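Local structure of lectin CEL-IV, C-type (Cucumaria echinata, 3ALU) at the interface of chains A and B. The protein binds galactose-containing sugars such as raffinose through a calcium-dependent C-type carbohydrate recognition domain carrying an EPN motif, and assembles as a tetramer. Sequence-based numbering; all coordinates share one arbitrary frame. Chains: chain A/B, Lectin CEL-IV, C-type.

The interface of chains A and B. Residues chain A 37-41, 45; chain B 152-155.
A:Gly37 and A:Ala39 pair with B:Thr155 and B:His153 through backbone hydrogen bonds in both directions, so that strand 36-40 of one C-type lectin subunit and the C-terminal strand 152-156 of the other run antiparallel in a sheet shared by the two chains. The bond from A:Ala39 N to B:His153 O, 2.8 Å, is almost straight; B:Thr155 N instead reaches A:Gly37 O (2.8 Å) from above the carbonyl plane. On one face of the sheet A:Leu38 lies between B:Val152 and B:Tyr154. Its CG stands anti to the backbone N (chi1 -155°), and methyl CD2 comes within 3.7 Å of B:Val152 CG2 and 3.9 Å of B:Tyr154 CD1 at the ring's rim. That rim also meets A:Gly37 O, which lies in the ring plane. The opposite face carries A:Ala39, whose methyl CB touches the B:Thr155 methyl CG2 at 3.8 Å and the B:His153 imidazole carbon CE1 at 3.9 Å. With chi1 67°, B:His153 CG stands between its own backbone N and carbonyl carbon, and the ring carried on it brings CE1 beside that methyl. The B:Thr155 hydroxyl OG1 turns away from A:Ala39 and contacts a water (2.9 Å) that also meets the A:Glu45 carboxylate, linking the chains beyond the paired strands. Past the strand end, A:Cys41 SG lies 3.6 Å from B:Val152 N, as expected if the interchain disulfide between Cys41 and Cys151 joins it to the cysteine just before B:Val152. A two-fold axis repeats the whole arrangement with the chains exchanged.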
ATOM      1  N   GLY A  37       5.620  -6.499  16.420  1.00 21.18           N
ATOM      2  CA  GLY A  37       4.761  -5.509  17.058  1.00 21.44           C
ATOM      3  C   GLY A  37       4.239  -4.440  16.118  1.00 22.05           C
ATOM      4  O   GLY A  37       4.647  -4.334  14.944  1.00 22.32           O
ATOM      5  N   LEU A  38       3.318  -3.651  16.657  1.00 20.82           N
ATOM      6  CA  LEU A  38       2.847  -2.429  16.024  1.00 21.10           C
ATOM      7  C   LEU A  38       3.059  -1.329  17.043  1.00 20.76           C
ATOM      8  O   LEU A  38       2.593  -1.413  18.193  1.00 20.24           O
ATOM      9  CB  LEU A  38       1.379  -2.576  15.671  1.00 20.50           C
ATOM     10  CG  LEU A  38       0.643  -1.819  14.567  1.00 24.64           C
ATOM     11  CD1 LEU A  38      -0.496  -0.961  15.082  1.00 25.65           C
ATOM     12  CD2 LEU A  38       1.473  -1.154  13.508  1.00 24.70           C
ATOM     13  N   ALA A  39       3.796  -0.296  16.650  1.00 20.90           N
ATOM     14  CA  ALA A  39       4.117   0.744  17.592  1.00 20.31           C
ATOM     15  C   ALA A  39       3.624   2.060  17.018  1.00 20.62           C
ATOM     16  O   ALA A  39       3.573   2.222  15.798  1.00 19.88           O
ATOM     17  CB  ALA A  39       5.622   0.805  17.819  1.00 21.13           C
ATOM     18  N   SER A  40       3.262   2.990  17.888  1.00 21.12           N
ATOM     19  CA  SER A  40       3.024   4.356  17.429  1.00 22.62           C
ATOM     20  C   SER A  40       4.378   4.964  17.045  1.00 23.67           C
ATOM     21  O   SER A  40       5.460   4.519  17.506  1.00 23.87           O
ATOM     22  CB  SER A  40       2.360   5.176  18.536  1.00 23.44           C
ATOM     23  OG  SER A  40       3.365   5.629  19.440  1.00 23.77           O
ATOM     24  N   CYS A  41       4.346   5.969  16.177  1.00 24.87           N
ATOM     25  CA  CYS A  41       5.595   6.595  15.756  1.00 26.82           C
ATOM     26  C   CYS A  41       6.297   7.336  16.895  1.00 27.01           C
ATOM     27  O   CYS A  41       7.530   7.472  16.871  1.00 28.44           O
ATOM     28  CB  CYS A  41       5.355   7.515  14.570  1.00 26.98           C
ATOM     29  SG  CYS A  41       4.796   6.606  13.125  1.00 30.41           S
ATOM     30  N   GLU A  45       4.207   0.836  22.189  1.00 24.35           N
ATOM     31  CA  GLU A  45       3.678  -0.428  21.616  1.00 23.48           C
ATOM     32  C   GLU A  45       2.166  -0.493  21.777  1.00 23.08           C
ATOM     33  O   GLU A  45       1.641  -0.320  22.883  1.00 23.15           O
ATOM     34  CB  GLU A  45       4.318  -1.688  22.231  1.00 24.82           C
ATOM     35  CG  GLU A  45       3.812  -2.972  21.518  1.00 27.64           C
ATOM     36  CD  GLU A  45       4.695  -4.183  21.738  1.00 34.12           C
ATOM     37  OE1 GLU A  45       4.601  -4.781  22.831  1.00 34.82           O
ATOM     38  OE2 GLU A  45       5.479  -4.526  20.816  1.00 35.37           O
TER
ATOM     39  N   VAL B 152       1.702   4.803  12.740  1.00 20.01           N
ATOM     40  CA  VAL B 152       2.152   3.529  13.336  1.00 20.08           C
ATOM     41  C   VAL B 152       3.074   2.813  12.375  1.00 20.42           C
ATOM     42  O   VAL B 152       3.074   3.065  11.151  1.00 20.98           O
ATOM     43  CB  VAL B 152       0.976   2.564  13.661  1.00 20.64           C
ATOM     44  CG1 VAL B 152       0.022   3.180  14.668  1.00 20.42           C
ATOM     45  CG2 VAL B 152       0.211   2.150  12.385  1.00 21.39           C
ATOM     46  N   HIS B 153       3.857   1.899  12.917  1.00 20.33           N
ATOM     47  CA  HIS B 153       4.743   1.137  12.080  1.00 21.04           C
ATOM     48  C   HIS B 153       4.945  -0.210  12.760  1.00 21.06           C
ATOM     49  O   HIS B 153       4.751  -0.337  13.980  1.00 20.16           O
ATOM     50  CB  HIS B 153       6.081   1.867  11.911  1.00 21.98           C
ATOM     51  CG  HIS B 153       6.900   1.960  13.155  1.00 25.93           C
ATOM     52  ND1 HIS B 153       6.680   2.915  14.130  1.00 30.94           N
ATOM     53  CD2 HIS B 153       7.978   1.247  13.565  1.00 27.28           C
ATOM     54  CE1 HIS B 153       7.572   2.767  15.097  1.00 29.83           C
ATOM     55  NE2 HIS B 153       8.372   1.764  14.775  1.00 30.53           N
ATOM     56  N   TYR B 154       5.287  -1.206  11.961  1.00 21.27           N
ATOM     57  CA  TYR B 154       5.659  -2.515  12.510  1.00 22.77           C
ATOM     58  C   TYR B 154       7.050  -2.555  13.112  1.00 24.69           C
ATOM     59  O   TYR B 154       8.003  -1.931  12.608  1.00 24.77           O
ATOM     60  CB  TYR B 154       5.545  -3.596  11.440  1.00 22.44           C
ATOM     61  CG  TYR B 154       4.186  -3.783  10.824  1.00 23.90           C
ATOM     62  CD1 TYR B 154       3.094  -4.158  11.593  1.00 23.44           C
ATOM     63  CD2 TYR B 154       3.999  -3.621   9.452  1.00 24.66           C
ATOM     64  CE1 TYR B 154       1.847  -4.338  11.030  1.00 23.82           C
ATOM     65  CE2 TYR B 154       2.757  -3.816   8.870  1.00 24.03           C
ATOM     66  CZ  TYR B 154       1.688  -4.164   9.660  1.00 26.90           C
ATOM     67  OH  TYR B 154       0.470  -4.377   9.090  1.00 27.14           O
ATOM     68  N   THR B 155       7.191  -3.331  14.187  1.00 26.22           N
ATOM     69  CA  THR B 155       8.485  -3.516  14.826  1.00 27.61           C
ATOM     70  C   THR B 155       8.839  -4.991  14.644  1.00 30.25           C
ATOM     71  O   THR B 155       8.172  -5.876  15.181  1.00 30.11           O
ATOM     72  CB  THR B 155       8.441  -3.143  16.318  1.00 27.48           C
ATOM     73  OG1 THR B 155       7.303  -3.784  16.910  1.00 27.53           O
ATOM     74  CG2 THR B 155       8.301  -1.620  16.502  1.00 26.86           C
TER
HETATM   75  O   HOH W   1       6.137  -2.594  19.331  1.00 29.73           O